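Local coordinates for gram-negative insecticidal protein (Chromobacterium piscinae, PDB 6FBM) that is an insecticidal toxin of the MACPF and beta-tripod families that probably acts by perforating target-cell membranes, at residues 90-93 with 99-102; 147-152 with 284-289; 162-167 with 297-302. All coordinates share one frame; numbering follows the deposited sequence.

Contact 1 (90-93 with 99-102)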
ATOM      1  N   GLN A  90      36.600  20.836 -14.244  1.00 27.35           N
ATOM      2  CA  GLN A  90      36.427  22.272 -14.431  1.00 30.15           C
ATOM      3  C   GLN A  90      35.143  22.746 -13.771  1.00 31.11           C
ATOM      4  O   GLN A  90      34.126  22.051 -13.780  1.00 29.94           O
ATOM      5  CB  GLN A  90      36.336  22.702 -15.913  1.00 33.20           C
ATOM      6  CG  GLN A  90      37.330  22.135 -16.928  1.00 36.06           C
ATOM      7  CD  GLN A  90      38.736  22.666 -16.791  1.00 36.82           C
ATOM      8  OE1 GLN A  90      39.181  23.011 -15.684  1.00 36.60           O
ATOM      9  NE2 GLN A  90      39.462  22.701 -17.915  1.00 35.88           N
ATOM     10  N   HIS A  91      35.211  23.954 -13.251  1.00 34.26           N
ATOM     11  CA  HIS A  91      34.031  24.719 -12.896  1.00 38.97           C
ATOM     12  C   HIS A  91      33.183  24.024 -11.828  1.00 33.97           C
ATOM     13  O   HIS A  91      31.962  23.934 -11.961  1.00 32.56           O
ATOM     14  CB  HIS A  91      33.198  25.047 -14.166  1.00 45.49           C
ATOM     15  CG  HIS A  91      33.942  25.854 -15.194  1.00 53.23           C
ATOM     16  ND1 HIS A  91      34.261  27.188 -15.026  1.00 57.47           N
ATOM     17  CD2 HIS A  91      34.436  25.495 -16.406  1.00 51.40           C
ATOM     18  CE1 HIS A  91      34.920  27.613 -16.094  1.00 59.89           C
ATOM     19  NE2 HIS A  91      35.040  26.606 -16.945  1.00 54.25           N
ATOM     20  N   VAL A  92      33.845  23.511 -10.800  1.00 31.68           N
ATOM     21  CA  VAL A  92      33.145  22.974  -9.631  1.00 30.29           C
ATOM     22  C   VAL A  92      33.538  23.643  -8.326  1.00 30.38           C
ATOM     23  O   VAL A  92      33.089  23.223  -7.262  1.00 30.08           O
ATOM     24  CB  VAL A  92      33.336  21.461  -9.514  1.00 29.17           C
ATOM     25  CG1 VAL A  92      32.881  20.792 -10.801  1.00 28.70           C
ATOM     26  CG2 VAL A  92      34.780  21.100  -9.195  1.00 30.07           C
ATOM     27  N   GLY A  93      34.363  24.688  -8.408  1.00 32.01           N
ATOM     28  CA  GLY A  93      34.768  25.456  -7.231  1.00 31.15           C
ATOM     29  C   GLY A  93      36.114  25.121  -6.635  1.00 30.13           C
ATOM     30  O   GLY A  93      36.534  25.791  -5.690  1.00 28.36           O
ATOM     31  N   LYS A  99      43.129  17.502 -11.042  1.00 28.17           N
ATOM     32  CA  LYS A  99      42.320  16.413 -11.594  1.00 29.17           C
ATOM     33  C   LYS A  99      41.501  15.784 -10.469  1.00 27.33           C
ATOM     34  O   LYS A  99      42.015  15.017  -9.641  1.00 28.26           O
ATOM     35  CB  LYS A  99      43.212  15.360 -12.270  1.00 32.27           C
ATOM     36  CG  LYS A  99      44.066  15.916 -13.394  1.00 32.53           C
ATOM     37  CD  LYS A  99      45.085  14.917 -13.918  1.00 33.84           C
ATOM     38  CE  LYS A  99      46.200  15.668 -14.624  1.00 36.99           C
ATOM     39  NZ  LYS A  99      47.252  14.744 -15.133  1.00 40.06           N
ATOM     40  N   LEU A 100      40.215  16.123 -10.465  1.00 24.67           N
ATOM     41  CA  LEU A 100      39.283  15.716  -9.428  1.00 22.38           C
ATOM     42  C   LEU A 100      38.514  14.508  -9.870  1.00 20.45           C
ATOM     43  O   LEU A 100      38.608  14.092 -11.020  1.00 21.70           O
ATOM     44  CB  LEU A 100      38.307  16.843  -9.130  1.00 22.88           C
ATOM     45  CG  LEU A 100      38.893  18.202  -8.743  1.00 23.28           C
ATOM     46  CD1 LEU A 100      37.777  19.212  -8.571  1.00 23.54           C
ATOM     47  CD2 LEU A 100      39.708  18.082  -7.465  1.00 23.44           C
ATOM     48  N   PHE A 101      37.781  13.936  -8.931  1.00 18.49           N
ATOM     49  CA  PHE A 101      36.814  12.870  -9.201  1.00 18.05           C
ATOM     50  C   PHE A 101      37.433  11.621  -9.831  1.00 18.36           C
ATOM     51  O   PHE A 101      36.845  11.005 -10.715  1.00 16.74           O
ATOM     52  CB  PHE A 101      35.650  13.405 -10.055  1.00 16.77           C
ATOM     53  CG  PHE A 101      35.149  14.743  -9.609  1.00 16.73           C
ATOM     54  CD1 PHE A 101      34.782  14.959  -8.278  1.00 16.38           C
ATOM     55  CD2 PHE A 101      35.058  15.797 -10.499  1.00 16.66           C
ATOM     56  CE1 PHE A 101      34.336  16.201  -7.859  1.00 15.88           C
ATOM     57  CE2 PHE A 101      34.601  17.048 -10.081  1.00 16.57           C
ATOM     58  CZ  PHE A 101      34.247  17.250  -8.755  1.00 15.85           C
ATOM     59  N   SER A 102      38.610  11.238  -9.337  1.00 20.73           N
ATOM     60  CA  SER A 102      39.350  10.074  -9.881  1.00 21.17           C
ATOM     61  C   SER A 102      38.579   8.760  -9.746  1.00 21.33           C
ATOM     62  O   SER A 102      38.718   7.889 -10.593  1.00 22.80           O
ATOM     63  CB  SER A 102      40.757   9.952  -9.256  1.00 21.01           C
ATOM     64  OG  SER A 102      41.490  11.164  -9.396  1.00 21.65           O
TER
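Val92, at chi1 -56°, sets CG2 between its backbone N and carbonyl carbon and CG1 beside the N, and this points CG2 at both Leu100 and Phe101. Leu100 answers with chi1 -55°, followed by an extended chi2 that carries CD1 toward the valine. The two side chains therefore meet tip to tip, CG2 of Val92 lying 3.6 Å from CD1 of Leu100. The same methyl is 3.9 Å from CZ of Phe101, an oblique approach. CG1 of Val92 is looser, 4.2 Å from CE2 of Phe101. Within 99-102 the two large residues also pack on each other: CB of Leu100 sits over the centre of the Phe101 ring, 3.6 Å above its plane, so the phenyl is braced on that face. All three side chains are buried, and the contact is wholly apolar. Phe275 and Leu280 touch both Val92 and Phe101, and Tyr29 meets the Phe101 ring edge-to-face. This is plain apolar packing between the two ends of the loop joining helix 81-88 to helix 102-108, set beside strand 280-282 of the antiparallel MACPF sheet.

Contact 2 (147-152 with 284-289)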
ATOM      1  N   ARG A 147      30.465  22.004  17.014  1.00 34.26           N
ATOM      2  CA  ARG A 147      31.465  22.175  18.065  1.00 36.97           C
ATOM      3  C   ARG A 147      32.795  21.482  17.718  1.00 36.81           C
ATOM      4  O   ARG A 147      33.815  22.156  17.619  1.00 33.28           O
ATOM      5  CB  ARG A 147      30.893  21.723  19.424  1.00 39.43           C
ATOM      6  CG  ARG A 147      31.719  22.070  20.676  1.00 42.83           C
ATOM      7  CD  ARG A 147      32.360  20.847  21.335  1.00 47.06           C
ATOM      8  NE  ARG A 147      31.364  19.858  21.817  1.00 52.07           N
ATOM      9  CZ  ARG A 147      31.152  18.620  21.319  1.00 55.58           C
ATOM     10  NH1 ARG A 147      31.861  18.128  20.288  1.00 56.89           N
ATOM     11  NH2 ARG A 147      30.203  17.864  21.865  1.00 53.69           N
ATOM     12  N   ASP A 148      32.789  20.163  17.497  1.00 40.31           N
ATOM     13  CA  ASP A 148      34.071  19.459  17.309  1.00 42.01           C
ATOM     14  C   ASP A 148      34.789  19.842  16.002  1.00 40.30           C
ATOM     15  O   ASP A 148      36.024  19.879  15.963  1.00 40.03           O
ATOM     16  CB  ASP A 148      34.033  17.925  17.549  1.00 47.12           C
ATOM     17  CG  ASP A 148      32.730  17.245  17.098  1.00 55.13           C
ATOM     18  OD1 ASP A 148      32.123  17.667  16.088  1.00 58.00           O
ATOM     19  OD2 ASP A 148      32.320  16.280  17.779  1.00 61.46           O
ATOM     20  N   PHE A 149      34.029  20.176  14.956  1.00 38.71           N
ATOM     21  CA  PHE A 149      34.629  20.672  13.735  1.00 36.49           C
ATOM     22  C   PHE A 149      35.298  22.021  13.992  1.00 36.84           C
ATOM     23  O   PHE A 149      36.453  22.199  13.614  1.00 37.25           O
ATOM     24  CB  PHE A 149      33.619  20.739  12.586  1.00 34.44           C
ATOM     25  CG  PHE A 149      34.171  21.348  11.318  1.00 32.39           C
ATOM     26  CD1 PHE A 149      35.328  20.854  10.746  1.00 32.15           C
ATOM     27  CD2 PHE A 149      33.520  22.402  10.698  1.00 30.77           C
ATOM     28  CE1 PHE A 149      35.835  21.407   9.588  1.00 32.87           C
ATOM     29  CE2 PHE A 149      34.013  22.954   9.532  1.00 31.58           C
ATOM     30  CZ  PHE A 149      35.168  22.459   8.977  1.00 32.04           C
ATOM     31  N   ARG A 150      34.598  22.948  14.652  1.00 36.18           N
ATOM     32  CA  ARG A 150      35.212  24.227  15.035  1.00 37.90           C
ATOM     33  C   ARG A 150      36.519  24.029  15.808  1.00 37.89           C
ATOM     34  O   ARG A 150      37.513  24.708  15.523  1.00 36.79           O
ATOM     35  CB  ARG A 150      34.258  25.115  15.860  1.00 40.20           C
ATOM     36  CG  ARG A 150      34.882  26.436  16.337  1.00 42.97           C
ATOM     37  CD  ARG A 150      34.024  27.251  17.292  1.00 46.29           C
ATOM     38  NE  ARG A 150      32.773  27.649  16.653  1.00 49.26           N
ATOM     39  CZ  ARG A 150      32.649  28.582  15.693  1.00 52.68           C
ATOM     40  NH1 ARG A 150      33.719  29.272  15.225  1.00 48.28           N
ATOM     41  NH2 ARG A 150      31.431  28.819  15.184  1.00 52.38           N
ATOM     42  N   ASP A 151      36.516  23.111  16.783  1.00 37.01           N
ATOM     43  CA  ASP A 151      37.695  22.889  17.619  1.00 39.84           C
ATOM     44  C   ASP A 151      38.846  22.372  16.757  1.00 39.58           C
ATOM     45  O   ASP A 151      39.921  22.984  16.758  1.00 38.43           O
ATOM     46  CB  ASP A 151      37.394  21.980  18.824  1.00 38.98           C
ATOM     47  CG  ASP A 151      36.506  22.693  19.898  1.00 41.87           C
ATOM     48  OD1 ASP A 151      36.307  23.932  19.844  1.00 39.88           O
ATOM     49  OD2 ASP A 151      35.974  22.029  20.821  1.00 45.29           O
ATOM     50  N   ASP A 152      38.591  21.318  15.977  1.00 37.64           N
ATOM     51  CA  ASP A 152      39.626  20.731  15.114  1.00 37.78           C
ATOM     52  C   ASP A 152      40.128  21.706  14.069  1.00 36.72           C
ATOM     53  O   ASP A 152      41.342  21.866  13.903  1.00 36.87           O
ATOM     54  CB  ASP A 152      39.127  19.448  14.422  1.00 39.15           C
ATOM     55  CG  ASP A 152      38.960  18.293  15.380  1.00 38.63           C
ATOM     56  OD1 ASP A 152      39.554  18.357  16.463  1.00 40.81           O
ATOM     57  OD2 ASP A 152      38.240  17.323  15.065  1.00 38.20           O
ATOM     58  N   TRP A 284      39.180  25.449   4.626  1.00 18.62           N
ATOM     59  CA  TRP A 284      40.164  26.413   5.162  1.00 19.46           C
ATOM     60  C   TRP A 284      39.612  27.843   5.297  1.00 19.69           C
ATOM     61  O   TRP A 284      39.828  28.476   6.316  1.00 19.13           O
ATOM     62  CB  TRP A 284      41.501  26.385   4.419  1.00 18.80           C
ATOM     63  CG  TRP A 284      41.472  26.512   2.940  1.00 18.47           C
ATOM     64  CD1 TRP A 284      41.258  27.654   2.209  1.00 18.07           C
ATOM     65  CD2 TRP A 284      41.737  25.464   2.001  1.00 18.07           C
ATOM     66  NE1 TRP A 284      41.369  27.370   0.863  1.00 18.68           N
ATOM     67  CE2 TRP A 284      41.660  26.034   0.710  1.00 18.57           C
ATOM     68  CE3 TRP A 284      42.012  24.098   2.129  1.00 18.72           C
ATOM     69  CZ2 TRP A 284      41.817  25.276  -0.447  1.00 19.35           C
ATOM     70  CZ3 TRP A 284      42.179  23.337   0.985  1.00 19.52           C
ATOM     71  CH2 TRP A 284      42.090  23.920  -0.286  1.00 19.83           C
ATOM     72  N   ALA A 285      38.822  28.299   4.323  1.00 20.18           N
ATOM     73  CA  ALA A 285      38.137  29.603   4.409  1.00 19.13           C
ATOM     74  C   ALA A 285      37.280  29.790   5.680  1.00 19.46           C
ATOM     75  O   ALA A 285      36.963  30.920   6.047  1.00 19.23           O
ATOM     76  CB  ALA A 285      37.288  29.843   3.161  1.00 18.64           C
ATOM     77  N   LEU A 286      36.907  28.691   6.340  1.00 19.82           N
ATOM     78  CA  LEU A 286      36.134  28.733   7.583  1.00 19.97           C
ATOM     79  C   LEU A 286      36.948  28.951   8.852  1.00 22.61           C
ATOM     80  O   LEU A 286      36.383  29.197   9.929  1.00 23.58           O
ATOM     81  CB  LEU A 286      35.349  27.428   7.733  1.00 18.27           C
ATOM     82  CG  LEU A 286      34.380  27.100   6.599  1.00 16.76           C
ATOM     83  CD1 LEU A 286      33.919  25.649   6.724  1.00 16.56           C
ATOM     84  CD2 LEU A 286      33.213  28.072   6.639  1.00 15.84           C
ATOM     85  N   ALA A 287      38.269  28.809   8.760  1.00 25.05           N
ATOM     86  CA  ALA A 287      39.128  28.955   9.932  1.00 28.52           C
ATOM     87  C   ALA A 287      39.142  30.417  10.391  1.00 29.93           C
ATOM     88  O   ALA A 287      39.078  31.328   9.556  1.00 30.71           O
ATOM     89  CB  ALA A 287      40.532  28.479   9.607  1.00 28.61           C
ATOM     90  N   ASP A 288      39.185  30.634  11.710  1.00 32.92           N
ATOM     91  CA  ASP A 288      39.178  31.997  12.296  1.00 35.42           C
ATOM     92  C   ASP A 288      40.402  32.824  11.890  1.00 37.97           C
ATOM     93  O   ASP A 288      40.250  33.953  11.421  1.00 37.77           O
ATOM     94  CB  ASP A 288      39.092  31.951  13.832  1.00 33.60           C
ATOM     95  CG  ASP A 288      37.737  31.507  14.345  1.00 32.57           C
ATOM     96  OD1 ASP A 288      36.708  31.720  13.682  1.00 33.05           O
ATOM     97  OD2 ASP A 288      37.693  30.959  15.450  1.00 32.92           O
ATOM     98  N   LYS A 289      41.592  32.243  12.038  1.00 42.13           N
ATOM     99  CA  LYS A 289      42.844  32.978  11.832  1.00 52.43           C
ATOM    100  C   LYS A 289      43.363  32.840  10.394  1.00 51.55           C
ATOM    101  O   LYS A 289      43.424  31.739   9.881  1.00 51.65           O
ATOM    102  CB  LYS A 289      43.905  32.483  12.819  1.00 61.07           C
ATOM    103  CG  LYS A 289      43.451  32.452  14.264  1.00 66.14           C
ATOM    104  CD  LYS A 289      44.587  32.480  15.275  1.00 71.86           C
ATOM    105  CE  LYS A 289      44.024  32.012  16.621  1.00 74.55           C
ATOM    106  NZ  LYS A 289      44.695  32.546  17.846  1.00 75.14           N
TER
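Arg150 holds the polar side of this contact: its NH2 is hydrogen-bonded to the backbone O of Arg142, and NH1 too has a hydrogen-bond partner outside the two segments, so Asp288 is only a nearby opposite charge. The NH1 to Asp288 OD1 separation is 4.2 Å, too long for a salt bridge, and any attraction would be electrostatic and probably modest. Asp288 OD1 nevertheless lies at the guanidinium edge, close to its plane. The arginine chain runs extended through chi2 and then bends at chi3 (-62°); the two side chains cross at about a right angle, although their flat ends are turned only 18° apart.

The apolar half is more buried. Phe149, with chi1 176° placing CG opposite the backbone N, offers the edge of its ring to Leu286. CD1 of Leu286 lies in the ring plane, 3.9 Å from CE2 of Phe149, and is nearly as close to CZ, so this is an edge contact with no stacking over the face. The side chains cross at about a right angle.

Asn154 ties the backbones, its OD1 accepting from Asp288 N and its ND2 donating to Arg150 O. Helix 147-154 is thus packed against the turn that leaves strand 280-282, opens with a 3-10 segment at 284-286, and leads into helix 290-298.

Contact 3 (162-167 with 297-302)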
ATOM      1  N   GLU A 162      44.952  15.291   8.965  1.00 43.49           N
ATOM      2  CA  GLU A 162      43.915  14.706   9.805  1.00 44.96           C
ATOM      3  C   GLU A 162      42.619  15.444   9.615  1.00 38.45           C
ATOM      4  O   GLU A 162      41.569  14.818   9.458  1.00 36.45           O
ATOM      5  CB  GLU A 162      44.288  14.755  11.286  1.00 50.43           C
ATOM      6  CG  GLU A 162      44.673  13.411  11.882  1.00 53.89           C
ATOM      7  CD  GLU A 162      43.887  13.140  13.146  1.00 58.27           C
ATOM      8  OE1 GLU A 162      44.496  12.985  14.226  1.00 60.80           O
ATOM      9  OE2 GLU A 162      42.618  13.157  13.083  1.00 64.70           O
ATOM     10  N   LEU A 163      42.709  16.769   9.657  1.00 32.96           N
ATOM     11  CA  LEU A 163      41.555  17.615   9.457  1.00 30.13           C
ATOM     12  C   LEU A 163      40.877  17.214   8.163  1.00 29.38           C
ATOM     13  O   LEU A 163      39.676  16.969   8.155  1.00 27.03           O
ATOM     14  CB  LEU A 163      41.945  19.093   9.422  1.00 28.93           C
ATOM     15  CG  LEU A 163      40.788  20.091   9.421  1.00 27.19           C
ATOM     16  CD1 LEU A 163      40.064  20.077  10.750  1.00 27.18           C
ATOM     17  CD2 LEU A 163      41.322  21.476   9.154  1.00 27.66           C
ATOM     18  N   PHE A 164      41.666  17.106   7.094  1.00 29.62           N
ATOM     19  CA  PHE A 164      41.136  16.730   5.789  1.00 31.31           C
ATOM     20  C   PHE A 164      40.580  15.305   5.730  1.00 34.02           C
ATOM     21  O   PHE A 164      39.570  15.086   5.058  1.00 35.49           O
ATOM     22  CB  PHE A 164      42.169  16.944   4.667  1.00 28.85           C
ATOM     23  CG  PHE A 164      42.546  18.389   4.414  1.00 26.77           C
ATOM     24  CD1 PHE A 164      41.734  19.453   4.817  1.00 26.74           C
ATOM     25  CD2 PHE A 164      43.719  18.679   3.731  1.00 25.63           C
ATOM     26  CE1 PHE A 164      42.109  20.769   4.569  1.00 26.36           C
ATOM     27  CE2 PHE A 164      44.081  19.988   3.470  1.00 25.86           C
ATOM     28  CZ  PHE A 164      43.279  21.033   3.889  1.00 25.90           C
ATOM     29  N   LYS A 165      41.217  14.358   6.411  1.00 38.54           N
ATOM     30  CA  LYS A 165      40.659  12.997   6.519  1.00 45.21           C
ATOM     31  C   LYS A 165      39.320  13.000   7.272  1.00 45.41           C
ATOM     32  O   LYS A 165      38.336  12.419   6.797  1.00 47.57           O
ATOM     33  CB  LYS A 165      41.669  12.030   7.162  1.00 51.40           C
ATOM     34  CG  LYS A 165      41.164  10.603   7.380  1.00 56.23           C
ATOM     35  CD  LYS A 165      40.822  10.305   8.831  1.00 58.80           C
ATOM     36  CE  LYS A 165      40.848   8.789   9.084  1.00 57.87           C
ATOM     37  NZ  LYS A 165      42.194   8.149   9.060  1.00 55.60           N
ATOM     38  N   ARG A 166      39.279  13.667   8.423  1.00 42.86           N
ATOM     39  CA  ARG A 166      38.072  13.715   9.261  1.00 39.26           C
ATOM     40  C   ARG A 166      36.878  14.401   8.586  1.00 35.67           C
ATOM     41  O   ARG A 166      35.759  13.905   8.659  1.00 36.67           O
ATOM     42  CB  ARG A 166      38.337  14.436  10.573  1.00 43.26           C
ATOM     43  CG  ARG A 166      39.146  13.682  11.608  1.00 48.01           C
ATOM     44  CD  ARG A 166      39.473  14.591  12.785  1.00 52.07           C
ATOM     45  NE  ARG A 166      38.775  14.231  14.040  1.00 58.44           N
ATOM     46  CZ  ARG A 166      39.342  13.893  15.199  1.00 61.93           C
ATOM     47  NH1 ARG A 166      40.647  13.960  15.367  1.00 63.06           N
ATOM     48  NH2 ARG A 166      38.572  13.581  16.232  1.00 62.91           N
ATOM     49  N   TYR A 167      37.122  15.540   7.952  1.00 31.95           N
ATOM     50  CA  TYR A 167      36.050  16.414   7.497  1.00 30.74           C
ATOM     51  C   TYR A 167      35.914  16.581   5.988  1.00 27.78           C
ATOM     52  O   TYR A 167      34.864  17.030   5.519  1.00 29.65           O
ATOM     53  CB  TYR A 167      36.221  17.786   8.157  1.00 32.40           C
ATOM     54  CG  TYR A 167      36.138  17.686   9.657  1.00 33.74           C
ATOM     55  CD1 TYR A 167      34.910  17.485  10.288  1.00 32.98           C
ATOM     56  CD2 TYR A 167      37.281  17.742  10.437  1.00 33.19           C
ATOM     57  CE1 TYR A 167      34.833  17.368  11.664  1.00 33.40           C
ATOM     58  CE2 TYR A 167      37.209  17.612  11.805  1.00 33.96           C
ATOM     59  CZ  TYR A 167      35.984  17.415  12.415  1.00 33.70           C
ATOM     60  OH  TYR A 167      35.911  17.304  13.776  1.00 34.37           O
ATOM     61  N   GLU A 297      45.421  25.506   3.547  1.00 36.97           N
ATOM     62  CA  GLU A 297      45.481  25.600   2.084  1.00 35.92           C
ATOM     63  C   GLU A 297      46.803  25.122   1.479  1.00 35.35           C
ATOM     64  O   GLU A 297      46.799  24.507   0.406  1.00 34.33           O
ATOM     65  CB  GLU A 297      45.159  27.019   1.611  1.00 37.97           C
ATOM     66  CG  GLU A 297      45.209  27.161   0.094  1.00 39.45           C
ATOM     67  CD  GLU A 297      44.357  28.305  -0.433  1.00 42.70           C
ATOM     68  OE1 GLU A 297      44.108  29.286   0.318  1.00 40.21           O
ATOM     69  OE2 GLU A 297      43.924  28.205  -1.604  1.00 44.73           O
ATOM     70  N   ASP A 298      47.918  25.400   2.157  1.00 35.89           N
ATOM     71  CA  ASP A 298      49.251  24.952   1.702  1.00 34.87           C
ATOM     72  C   ASP A 298      49.388  23.442   1.711  1.00 34.27           C
ATOM     73  O   ASP A 298      50.158  22.876   0.924  1.00 36.26           O
ATOM     74  CB  ASP A 298      50.368  25.517   2.587  1.00 36.60           C
ATOM     75  CG  ASP A 298      50.594  27.000   2.383  1.00 36.98           C
ATOM     76  OD1 ASP A 298      50.196  27.523   1.335  1.00 39.76           O
ATOM     77  OD2 ASP A 298      51.197  27.647   3.260  1.00 37.05           O
ATOM     78  N   ALA A 299      48.652  22.789   2.606  1.00 30.69           N
ATOM     79  CA  ALA A 299      48.711  21.351   2.718  1.00 30.39           C
ATOM     80  C   ALA A 299      47.873  20.619   1.652  1.00 32.41           C
ATOM     81  O   ALA A 299      47.971  19.380   1.512  1.00 31.58           O
ATOM     82  CB  ALA A 299      48.286  20.942   4.107  1.00 29.80           C
ATOM     83  N   PHE A 300      47.063  21.359   0.884  1.00 32.71           N
ATOM     84  CA  PHE A 300      46.187  20.703  -0.086  1.00 33.31           C
ATOM     85  C   PHE A 300      46.952  19.946  -1.181  1.00 34.13           C
ATOM     86  O   PHE A 300      46.578  18.829  -1.500  1.00 32.50           O
ATOM     87  CB  PHE A 300      45.172  21.677  -0.668  1.00 33.64           C
ATOM     88  CG  PHE A 300      44.087  21.022  -1.474  1.00 33.48           C
ATOM     89  CD1 PHE A 300      43.260  20.063  -0.903  1.00 33.17           C
ATOM     90  CD2 PHE A 300      43.870  21.390  -2.800  1.00 32.28           C
ATOM     91  CE1 PHE A 300      42.251  19.470  -1.647  1.00 33.24           C
ATOM     92  CE2 PHE A 300      42.860  20.812  -3.533  1.00 32.18           C
ATOM     93  CZ  PHE A 300      42.052  19.840  -2.967  1.00 33.08           C
ATOM     94  N   PRO A 301      48.043  20.528  -1.733  1.00 35.18           N
ATOM     95  CA  PRO A 301      48.820  19.753  -2.705  1.00 34.24           C
ATOM     96  C   PRO A 301      49.261  18.385  -2.242  1.00 34.29           C
ATOM     97  O   PRO A 301      49.178  17.424  -3.028  1.00 32.23           O
ATOM     98  CB  PRO A 301      50.025  20.643  -2.980  1.00 35.28           C
ATOM     99  CG  PRO A 301      49.503  22.032  -2.799  1.00 34.85           C
ATOM    100  CD  PRO A 301      48.426  21.959  -1.762  1.00 34.89           C
ATOM    101  N   GLU A 302      49.719  18.266  -0.996  1.00 35.08           N
ATOM    102  CA  GLU A 302      50.154  16.937  -0.512  1.00 36.24           C
ATOM    103  C   GLU A 302      48.969  16.018  -0.253  1.00 34.44           C
ATOM    104  O   GLU A 302      49.058  14.828  -0.555  1.00 32.75           O
ATOM    105  CB  GLU A 302      51.157  16.975   0.674  1.00 40.53           C
ATOM    106  CG  GLU A 302      50.638  17.504   2.009  1.00 46.12           C
ATOM    107  CD  GLU A 302      51.331  16.913   3.238  1.00 49.05           C
ATOM    108  OE1 GLU A 302      51.652  15.704   3.232  1.00 51.20           O
ATOM    109  OE2 GLU A 302      51.490  17.664   4.236  1.00 50.37           O
TER
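Van der Waals packing of Phe164 accounts for the whole of this contact. With chi1 -66°, the side chain leaves helix 160-167 toward 297-302, and the CE2 corner of its ring makes every close approach. CE2 is 4.4 Å from CB of Ala299 and 4.5 Å from CD1 of Phe300. It comes up at the edge of the Phe300 ring, near its plane, whereas CD1 of Phe300 lies well off the plane of the Phe164 ring, beyond its rim. Such distances describe a loose fit, yet Phe164, Ala299 and Phe300 are all buried.

Contacts with the backbone are slightly closer. The same CE2 of Phe164 stands 4.2 Å from N of Phe300 and 4.3 Å from C of Ala299, so the ring edge lies against the peptide joining these two residues. That N-H is engaged elsewhere, since Phe300 N is hydrogen-bonded to Glu297 O at 3.2 Å. The phenylalanine therefore covers a peptide whose donor already has a partner.

The side-chain salt bridge within the segments lies on helix 160-167: Arg166 NH1 and Glu162 OE2, one turn apart, are separated by 3.1 Å, their hydrogen bond weak at an N-H...O angle of 133°. Arg166 NE also has a long, weak ion pair with Asp152 of helix 147-154, to which Tyr167 OH is hydrogen-bonded.

Beyond the two segments, the Phe300 ring meets Trp284, Tyr98 and Tyr170 edge-to-face, while Leu163 touches both helix 147-154 and helix 290-298. Helix 160-167 is thus lodged against the bend where helix 290-298 gives way to helix 300-304, with Ala299 resting also on Ala160 and Met161 of the same helix.

How the contacts relate
All three contacts fall in the MACPF range and on the same side of the chain's centre. Contact 1 closes first along the sequence; contacts 2 and 3 then interlock, their segments alternating, so the consecutive helices 147-154 and 160-167 both pack against the 284-302 region more than a hundred residues later. Their centres are 13 Å apart and they touch: Asp152 OD2 lies 2.7 Å from Tyr167 OH, a probable hydrogen bond. Contact 1 is centred 16 Å from contact 3 and 24 Å from contact 2, touching neither. Strand 280-282 leads the chain from the sheet beside contact 1 straight into the segment that helices 147-154 and 160-167 pack against, tying these parts of the MACPF domain together.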